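Local atomic coordinates of GNA33 (Neisseria gonorrhoeae FA 1090, PDB entry 2G5D), a protein that probably cleaves the glycosidic linkage between N-acetylmuramic acid and N-acetylglucosamine in peptidoglycan as an exolytic transglycosylase, leaving a 1,6-anhydro bond. Residues 346-352 against 409-413; 61-65 against 369-373; 107-111 against 381-385. Residues are numbered along the deposited sequence.

Contact 1. Residues 346-352 against 409-413; sequences YITLGAP and WQLLP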
loop_
_atom_site.group_PDB
_atom_site.type_symbol
_atom_site.label_atom_id
_atom_site.label_comp_id
_atom_site.label_asym_id
_atom_site.label_seq_id
_atom_site.Cartn_x
_atom_site.Cartn_y
_atom_site.Cartn_z
ATOM N N TYR A 346 -13.142 -9.341 0.294
ATOM C CA TYR A 346 -12.924 -10.763 0.045
ATOM C C TYR A 346 -11.926 -11.423 1.003
ATOM O O TYR A 346 -12.138 -12.576 1.417
ATOM C CB TYR A 346 -12.557 -10.996 -1.434
ATOM C CG TYR A 346 -13.709 -10.653 -2.380
ATOM C CD1 TYR A 346 -13.651 -9.531 -3.205
ATOM C CD2 TYR A 346 -14.887 -11.413 -2.394
ATOM C CE1 TYR A 346 -14.723 -9.189 -4.050
ATOM C CE2 TYR A 346 -15.959 -11.086 -3.233
ATOM C CZ TYR A 346 -15.866 -9.977 -4.063
ATOM O OH TYR A 346 -16.909 -9.644 -4.903
ATOM N N ILE A 347 -10.863 -10.699 1.363
ATOM C CA ILE A 347 -9.779 -11.239 2.204
ATOM C C ILE A 347 -9.808 -10.592 3.579
ATOM O O ILE A 347 -9.937 -9.375 3.693
ATOM C CB ILE A 347 -8.339 -11.029 1.581
ATOM C CG1 ILE A 347 -8.264 -11.554 0.131
ATOM C CG2 ILE A 347 -7.237 -11.631 2.495
ATOM C CD1 ILE A 347 -8.741 -12.987 -0.074
ATOM N N THR A 348 -9.715 -11.431 4.613
ATOM C CA THR A 348 -9.691 -10.964 5.990
ATOM C C THR A 348 -8.322 -10.312 6.224
ATOM O O THR A 348 -7.290 -10.902 5.902
ATOM C CB THR A 348 -9.970 -12.128 6.979
ATOM O OG1 THR A 348 -11.243 -12.715 6.665
ATOM C CG2 THR A 348 -10.015 -11.613 8.412
ATOM N N LEU A 349 -8.325 -9.086 6.739
ATOM C CA LEU A 349 -7.087 -8.309 6.862
ATOM C C LEU A 349 -6.186 -8.908 7.944
ATOM O O LEU A 349 -6.625 -9.150 9.054
ATOM C CB LEU A 349 -7.350 -6.803 7.106
ATOM C CG LEU A 349 -6.125 -5.875 6.999
ATOM C CD1 LEU A 349 -5.580 -5.770 5.543
ATOM C CD2 LEU A 349 -6.468 -4.501 7.547
ATOM N N GLY A 350 -4.934 -9.154 7.588
ATOM C CA GLY A 350 -3.963 -9.811 8.465
ATOM C C GLY A 350 -3.698 -11.286 8.155
ATOM O O GLY A 350 -2.740 -11.863 8.667
ATOM N N ALA A 351 -4.534 -11.896 7.314
ATOM C CA ALA A 351 -4.523 -13.326 7.132
ATOM C C ALA A 351 -3.295 -13.788 6.375
ATOM O O ALA A 351 -2.857 -13.134 5.442
ATOM C CB ALA A 351 -5.780 -13.802 6.406
ATOM N N PRO A 352 -2.726 -14.925 6.791
ATOM C CA PRO A 352 -1.757 -15.584 5.896
ATOM C C PRO A 352 -2.399 -15.906 4.530
ATOM O O PRO A 352 -3.562 -16.321 4.450
ATOM C CB PRO A 352 -1.367 -16.849 6.681
ATOM C CG PRO A 352 -1.624 -16.468 8.148
ATOM C CD PRO A 352 -2.872 -15.627 8.089
ATOM N N TRP A 409 -4.863 -18.793 -1.744
ATOM C CA TRP A 409 -5.522 -19.550 -0.697
ATOM C C TRP A 409 -5.416 -18.682 0.506
ATOM O O TRP A 409 -4.338 -18.178 0.819
ATOM C CB TRP A 409 -4.806 -20.869 -0.391
ATOM C CG TRP A 409 -4.819 -21.910 -1.491
ATOM C CD1 TRP A 409 -5.533 -23.051 -1.503
ATOM C CD2 TRP A 409 -4.012 -21.918 -2.675
ATOM N NE1 TRP A 409 -5.242 -23.796 -2.638
ATOM C CE2 TRP A 409 -4.319 -23.114 -3.384
ATOM C CE3 TRP A 409 -3.063 -21.039 -3.208
ATOM C CZ2 TRP A 409 -3.719 -23.447 -4.625
ATOM C CZ3 TRP A 409 -2.472 -21.357 -4.453
ATOM C CH2 TRP A 409 -2.802 -22.552 -5.142
ATOM N N GLN A 410 -6.527 -18.513 1.202
ATOM C CA GLN A 410 -6.526 -17.735 2.434
ATOM C C GLN A 410 -6.477 -18.689 3.642
ATOM O O GLN A 410 -7.291 -19.612 3.713
ATOM C CB GLN A 410 -7.816 -16.898 2.454
ATOM C CG GLN A 410 -7.969 -16.016 3.675
ATOM C CD GLN A 410 -9.168 -15.080 3.599
ATOM O OE1 GLN A 410 -9.151 -14.028 4.215
ATOM N NE2 GLN A 410 -10.225 -15.472 2.867
ATOM N N LEU A 411 -5.523 -18.474 4.574
ATOM C CA LEU A 411 -5.400 -19.277 5.826
ATOM C C LEU A 411 -6.009 -18.505 6.993
ATOM O O LEU A 411 -5.716 -17.336 7.192
ATOM C CB LEU A 411 -3.927 -19.700 6.118
ATOM C CG LEU A 411 -3.346 -20.864 5.274
ATOM C CD1 LEU A 411 -3.332 -20.504 3.807
ATOM C CD2 LEU A 411 -1.917 -21.274 5.717
ATOM N N LEU A 412 -6.906 -19.154 7.722
ATOM C CA LEU A 412 -7.608 -18.517 8.830
ATOM C C LEU A 412 -7.527 -19.455 10.019
ATOM O O LEU A 412 -7.518 -20.696 9.834
ATOM C CB LEU A 412 -9.098 -18.270 8.462
ATOM C CG LEU A 412 -9.348 -17.254 7.347
ATOM C CD1 LEU A 412 -10.809 -17.319 6.868
ATOM C CD2 LEU A 412 -8.954 -15.825 7.798
ATOM N N PRO A 413 -7.479 -18.883 11.239
ATOM C CA PRO A 413 -7.483 -19.727 12.450
ATOM C C PRO A 413 -8.595 -20.782 12.375
ATOM O O PRO A 413 -9.745 -20.434 12.051
ATOM C CB PRO A 413 -7.751 -18.717 13.564
ATOM C CG PRO A 413 -7.169 -17.438 13.027
ATOM C CD PRO A 413 -7.457 -17.444 11.569
HETATM O O HOH W 1 -12.588 -13.525 4.178
#
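A buried loop-to-strand contact is made here, where the loop leading into strand 352-358 runs up against strand 403-413, its antiparallel neighbour in the sheet. Sheet pairing appears at the loop's end: Leu411 N donates to Pro352 O (2.9 Å). Proline lacks an amide proton but keeps its carbonyl as an acceptor, so it can still join the sheet, and its ring packs CB to CB with Leu411 at 3.9 Å. Further back, the side chain of Gln410 supplies the acceptor. Fully extended, it lets Gln410 OE1 accept from Thr348 N (2.7 Å), giving this amide of the irregular loop a partner. Both segments fall in the 3D domain, whose fold is akin to the double-psi beta-barrel, and the pairing is consistent with a place in the barrel wall of that fold. Water 1 links Tyr346 O (3.0 Å) to Thr348 OG1 (2.9 Å) and weakly accepts from Gln410 NE2 (3.3 Å); Thr348 OG1 also bonds to Arg421. A type II turn from Thr348 to Ala351 bends the loop, with Gly350 at a positive phi where a CB would jam against the preceding carbonyl. Beyond the turn, small Ala351 lets Leu412 approach, CB to CD2 at 4.0 Å.

Contact 2. Residues 61-65 against 369-373; sequences SLQSF and LIMAQ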
loop_
_atom_site.group_PDB
_atom_site.type_symbol
_atom_site.label_atom_id
_atom_site.label_comp_id
_atom_site.label_asym_id
_atom_site.label_seq_id
_atom_site.Cartn_x
_atom_site.Cartn_y
_atom_site.Cartn_z
ATOM N N SER A 61 7.742 -16.342 6.762
ATOM C CA SER A 61 6.292 -16.115 6.872
ATOM C C SER A 61 5.913 -15.860 8.314
ATOM O O SER A 61 5.048 -15.021 8.590
ATOM C CB SER A 61 5.464 -17.325 6.361
ATOM O OG SER A 61 5.882 -17.714 5.069
ATOM N N LEU A 62 6.558 -16.579 9.239
ATOM C CA LEU A 62 6.302 -16.356 10.687
ATOM C C LEU A 62 6.735 -14.968 11.146
ATOM O O LEU A 62 5.984 -14.312 11.862
ATOM C CB LEU A 62 6.871 -17.469 11.584
ATOM C CG LEU A 62 6.625 -17.354 13.111
ATOM C CD1 LEU A 62 5.135 -17.368 13.456
ATOM C CD2 LEU A 62 7.336 -18.442 13.867
ATOM N N GLN A 63 7.931 -14.517 10.745
ATOM C CA GLN A 63 8.335 -13.119 10.973
ATOM C C GLN A 63 7.254 -12.143 10.493
ATOM O O GLN A 63 6.846 -11.233 11.219
ATOM C CB GLN A 63 9.649 -12.803 10.256
ATOM C CG GLN A 63 10.880 -13.370 10.947
ATOM C CD GLN A 63 12.116 -13.172 10.123
ATOM O OE1 GLN A 63 12.249 -13.744 9.034
ATOM N NE2 GLN A 63 13.020 -12.376 10.613
ATOM N N SER A 64 6.784 -12.339 9.267
ATOM C CA SER A 64 5.808 -11.440 8.671
ATOM C C SER A 64 4.491 -11.466 9.472
ATOM O O SER A 64 3.935 -10.407 9.803
ATOM C CB SER A 64 5.614 -11.830 7.206
ATOM O OG SER A 64 4.821 -10.906 6.499
ATOM N N PHE A 65 4.008 -12.661 9.829
ATOM C CA PHE A 65 2.773 -12.787 10.659
ATOM C C PHE A 65 2.874 -12.090 12.023
ATOM O O PHE A 65 1.928 -11.429 12.460
ATOM C CB PHE A 65 2.334 -14.261 10.835
ATOM C CG PHE A 65 0.974 -14.414 11.502
ATOM C CD1 PHE A 65 -0.189 -13.964 10.879
ATOM C CD2 PHE A 65 0.870 -14.993 12.764
ATOM C CE1 PHE A 65 -1.440 -14.090 11.507
ATOM C CE2 PHE A 65 -0.380 -15.136 13.409
ATOM C CZ PHE A 65 -1.536 -14.692 12.778
ATOM N N LEU A 369 4.002 -18.250 0.981
ATOM C CA LEU A 369 3.068 -17.869 2.044
ATOM C C LEU A 369 3.381 -16.461 2.509
ATOM O O LEU A 369 4.304 -16.249 3.313
ATOM C CB LEU A 369 3.099 -18.835 3.237
ATOM C CG LEU A 369 2.036 -18.528 4.304
ATOM C CD1 LEU A 369 0.645 -18.648 3.695
ATOM C CD2 LEU A 369 2.207 -19.499 5.464
ATOM N N ILE A 370 2.592 -15.503 2.009
ATOM C CA ILE A 370 2.675 -14.086 2.419
ATOM C C ILE A 370 1.598 -13.733 3.434
ATOM O O ILE A 370 0.769 -14.548 3.733
ATOM C CB ILE A 370 2.623 -13.149 1.188
ATOM C CG1 ILE A 370 1.221 -13.110 0.570
ATOM C CG2 ILE A 370 3.720 -13.596 0.153
ATOM C CD1 ILE A 370 0.922 -11.907 -0.284
ATOM N N MET A 371 1.656 -12.523 3.981
ATOM C CA MET A 371 0.616 -11.990 4.849
ATOM C C MET A 371 -0.119 -10.853 4.151
ATOM O O MET A 371 0.495 -9.956 3.580
ATOM C CB MET A 371 1.206 -11.543 6.191
ATOM C CG MET A 371 2.058 -12.633 6.886
ATOM S SD MET A 371 1.110 -14.066 7.450
ATOM C CE MET A 371 2.137 -15.336 6.717
ATOM N N ALA A 372 -1.448 -10.929 4.188
ATOM C CA ALA A 372 -2.338 -9.950 3.580
ATOM C C ALA A 372 -2.586 -8.824 4.579
ATOM O O ALA A 372 -3.528 -8.872 5.394
ATOM C CB ALA A 372 -3.631 -10.619 3.191
ATOM N N GLN A 373 -1.717 -7.824 4.538
ATOM C CA GLN A 373 -1.643 -6.823 5.598
ATOM C C GLN A 373 -1.871 -5.404 5.075
ATOM O O GLN A 373 -1.750 -4.418 5.818
ATOM C CB GLN A 373 -0.289 -6.927 6.280
ATOM C CG GLN A 373 -0.072 -8.205 7.075
ATOM C CD GLN A 373 1.346 -8.308 7.597
ATOM O OE1 GLN A 373 2.231 -7.619 7.109
ATOM N NE2 GLN A 373 1.569 -9.175 8.588
HETATM O O HOH W 2 4.774 -8.103 6.612
#
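Two hydrogen bonds tie helix 58-72 to strand 365-375, each joining a side chain of one to a backbone carbonyl of the other. Ser61 OG donates to Leu369 O at 2.8 Å, and Gln373 NE2 donates to Ser64 O at 2.9 Å. Serine's short side chain suffices because helix and strand lie close here, with the CA atoms of Ser61 and Leu369 6.1 Å apart, while Gln373 has the length to reach Ser64 O. Water 2 adds an indirect link, donating to Ser64 OG (2.8 Å) and to Gln373 OE1 (2.6 Å); Ser64 OG is also bonded to Tyr338 O. Met371, flexible and unbranched, lies against the Ser61, Ser64 and Phe65 face of the helix. Met371 CG comes within 3.3 Å of Ser64 OG and 3.5 Å of Phe65 N, while Met371 CE lies 3.5 Å from Ser61 O. Met371 SD makes a Met-aromatic contact, 4.9 Å from the centroid of the Phe65 ring and 3.6 Å from Phe65 CB. The short segments run nearly parallel, 12° apart, their axes approaching to 7.9 Å. Phe65 continues the apolar layer to Pro352 and to Cys82, which forms a disulfide with Cys69. The chemistry implies a mixed interface: the directional bonds probably help fix the register, and the apolar contacts fill the space between helix and strand.

Contact 3. Residues 107-111 against 381-385; sequences QVAGN and GAVRV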
loop_
_atom_site.group_PDB
_atom_site.type_symbol
_atom_site.label_atom_id
_atom_site.label_comp_id
_atom_site.label_asym_id
_atom_site.label_seq_id
_atom_site.Cartn_x
_atom_site.Cartn_y
_atom_site.Cartn_z
ATOM N N GLN A 107 -9.224 -22.191 -0.369
ATOM C CA GLN A 107 -8.984 -21.843 -1.775
ATOM C C GLN A 107 -10.049 -20.847 -2.262
ATOM O O GLN A 107 -11.240 -21.013 -1.980
ATOM C CB GLN A 107 -8.986 -23.094 -2.638
ATOM C CG GLN A 107 -8.666 -22.777 -4.076
ATOM C CD GLN A 107 -8.400 -24.011 -4.909
ATOM O OE1 GLN A 107 -9.156 -24.982 -4.853
ATOM N NE2 GLN A 107 -7.330 -23.969 -5.711
ATOM N N VAL A 108 -9.608 -19.820 -2.980
ATOM C CA VAL A 108 -10.462 -18.681 -3.336
ATOM C C VAL A 108 -10.826 -18.708 -4.824
ATOM O O VAL A 108 -9.937 -18.775 -5.691
ATOM C CB VAL A 108 -9.805 -17.314 -2.945
ATOM C CG1 VAL A 108 -10.754 -16.135 -3.282
ATOM C CG2 VAL A 108 -9.429 -17.279 -1.445
ATOM N N ALA A 109 -12.129 -18.719 -5.109
ATOM C CA ALA A 109 -12.607 -18.479 -6.473
ATOM C C ALA A 109 -13.376 -17.172 -6.534
ATOM O O ALA A 109 -14.229 -16.904 -5.695
ATOM C CB ALA A 109 -13.460 -19.647 -6.993
ATOM N N GLY A 110 -13.037 -16.344 -7.518
ATOM C CA GLY A 110 -13.777 -15.126 -7.821
ATOM C C GLY A 110 -14.529 -15.267 -9.126
ATOM O O GLY A 110 -13.928 -15.428 -10.196
ATOM N N ASN A 111 -15.856 -15.189 -9.040
ATOM C CA ASN A 111 -16.718 -15.246 -10.224
ATOM C C ASN A 111 -16.447 -16.481 -11.096
ATOM O O ASN A 111 -16.325 -16.386 -12.323
ATOM C CB ASN A 111 -16.591 -13.942 -11.016
ATOM C CG ASN A 111 -16.993 -12.736 -10.198
ATOM O OD1 ASN A 111 -18.061 -12.727 -9.579
ATOM N ND2 ASN A 111 -16.145 -11.713 -10.181
ATOM N N GLY A 381 -11.259 -7.459 -6.191
ATOM C CA GLY A 381 -11.558 -8.840 -6.589
ATOM C C GLY A 381 -11.141 -9.904 -5.591
ATOM O O GLY A 381 -10.237 -9.690 -4.756
ATOM N N ALA A 382 -11.820 -11.048 -5.662
ATOM C CA ALA A 382 -11.542 -12.185 -4.768
ATOM C C ALA A 382 -10.091 -12.724 -4.870
ATOM O O ALA A 382 -9.442 -12.992 -3.839
ATOM C CB ALA A 382 -12.556 -13.292 -4.998
ATOM N N VAL A 383 -9.621 -12.900 -6.106
ATOM C CA VAL A 383 -8.255 -13.329 -6.403
ATOM C C VAL A 383 -7.483 -12.159 -7.029
ATOM O O VAL A 383 -7.471 -11.974 -8.248
ATOM C CB VAL A 383 -8.189 -14.603 -7.328
ATOM C CG1 VAL A 383 -6.777 -15.165 -7.358
ATOM C CG2 VAL A 383 -9.198 -15.699 -6.891
ATOM N N ARG A 384 -6.843 -11.366 -6.174
ATOM C CA ARG A 384 -6.174 -10.130 -6.592
ATOM C C ARG A 384 -5.140 -9.714 -5.541
ATOM O O ARG A 384 -5.502 -9.340 -4.429
ATOM C CB ARG A 384 -7.216 -9.019 -6.844
ATOM C CG ARG A 384 -6.684 -7.705 -7.461
ATOM C CD ARG A 384 -6.160 -7.876 -8.890
ATOM N NE ARG A 384 -5.565 -6.621 -9.318
ATOM C CZ ARG A 384 -4.276 -6.325 -9.202
ATOM N NH1 ARG A 384 -3.412 -7.225 -8.722
ATOM N NH2 ARG A 384 -3.852 -5.136 -9.597
ATOM N N VAL A 385 -3.856 -9.778 -5.903
ATOM C CA VAL A 385 -2.765 -9.461 -4.956
ATOM C C VAL A 385 -1.734 -8.441 -5.475
ATOM O O VAL A 385 -1.148 -8.606 -6.549
ATOM C CB VAL A 385 -2.004 -10.763 -4.474
ATOM C CG1 VAL A 385 -0.893 -10.403 -3.431
ATOM C CG2 VAL A 385 -2.995 -11.788 -3.881
#
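After Gln107, whose side chain leans on Trp409, strand 103-110 meets the turn that leads into strand 384-391 at Val108. Val108 CG1 packs 3.8 Å from Ala382 CB and 4.0 Å from Val383 CG2, and it also lies 3.5 Å from Ala382 O. A beta-branched residue suits an extended strand and offers a compact apolar surface to Ala382 and to Val383, itself beta-branched. The backbone takes part as well: Val108 O is 3.4 Å from Val383 CG2. Ala109 points its CB away, so it contributes mainly backbone, Ala109 O lying 4.0 Å from Ala382 CB, while its own backbone pairs with Val41. Gly110 is where the two segments' CA atoms come closest, 4.8 Å from that of Ala382, and Gly110 CA touches Ala382 CB at 3.6 Å. A side chain could hardly be fitted there, since an ideal CB on Gly110 would stand 3.0 Å from Ala382 CB. Asn111 then leaves the strand in a left-handed conformation, which asparagine tolerates better than most residues. Both edges of strand 103-110 are engaged by backbone pairing, with strand 40-44 and with strand 403-413, so the turn meets it through apolar surfaces. A backbone hydrogen bond between Val383 and Thr117 places the turn beside strand 116-129, and Val383 and Val385 also reach Val408. The turn before strand 384-391 thus packs on strand 103-110 within one curled sheet, as may be expected in a fold related to the double-psi beta-barrel.

Overall arrangement
All three contacts reach the same curled sheet, and their segments alternate along the chain, so distant parts of the sequence interlock. Contacts 1 and 2 have centres about 10 Å apart and join directly: Gly350 N lies 2.6 Å from Ala372 O and Ala351 O 2.9 Å from Ala372 N, both probable hydrogen bonds, with Pro352 CA 3.6 Å from Met371 SD. Contact 3, centred about 12 Å from contact 1, meets it where Tyr346 CD1 approaches Ala382 N (3.4 Å). Contacts 2 and 3, about 18 Å apart between centres, touch through Ile370 CD1 and Val385 CG1 (3.9 Å). Together the three contacts join helix 58-72, the loop 346-352 and the strands of one sheet.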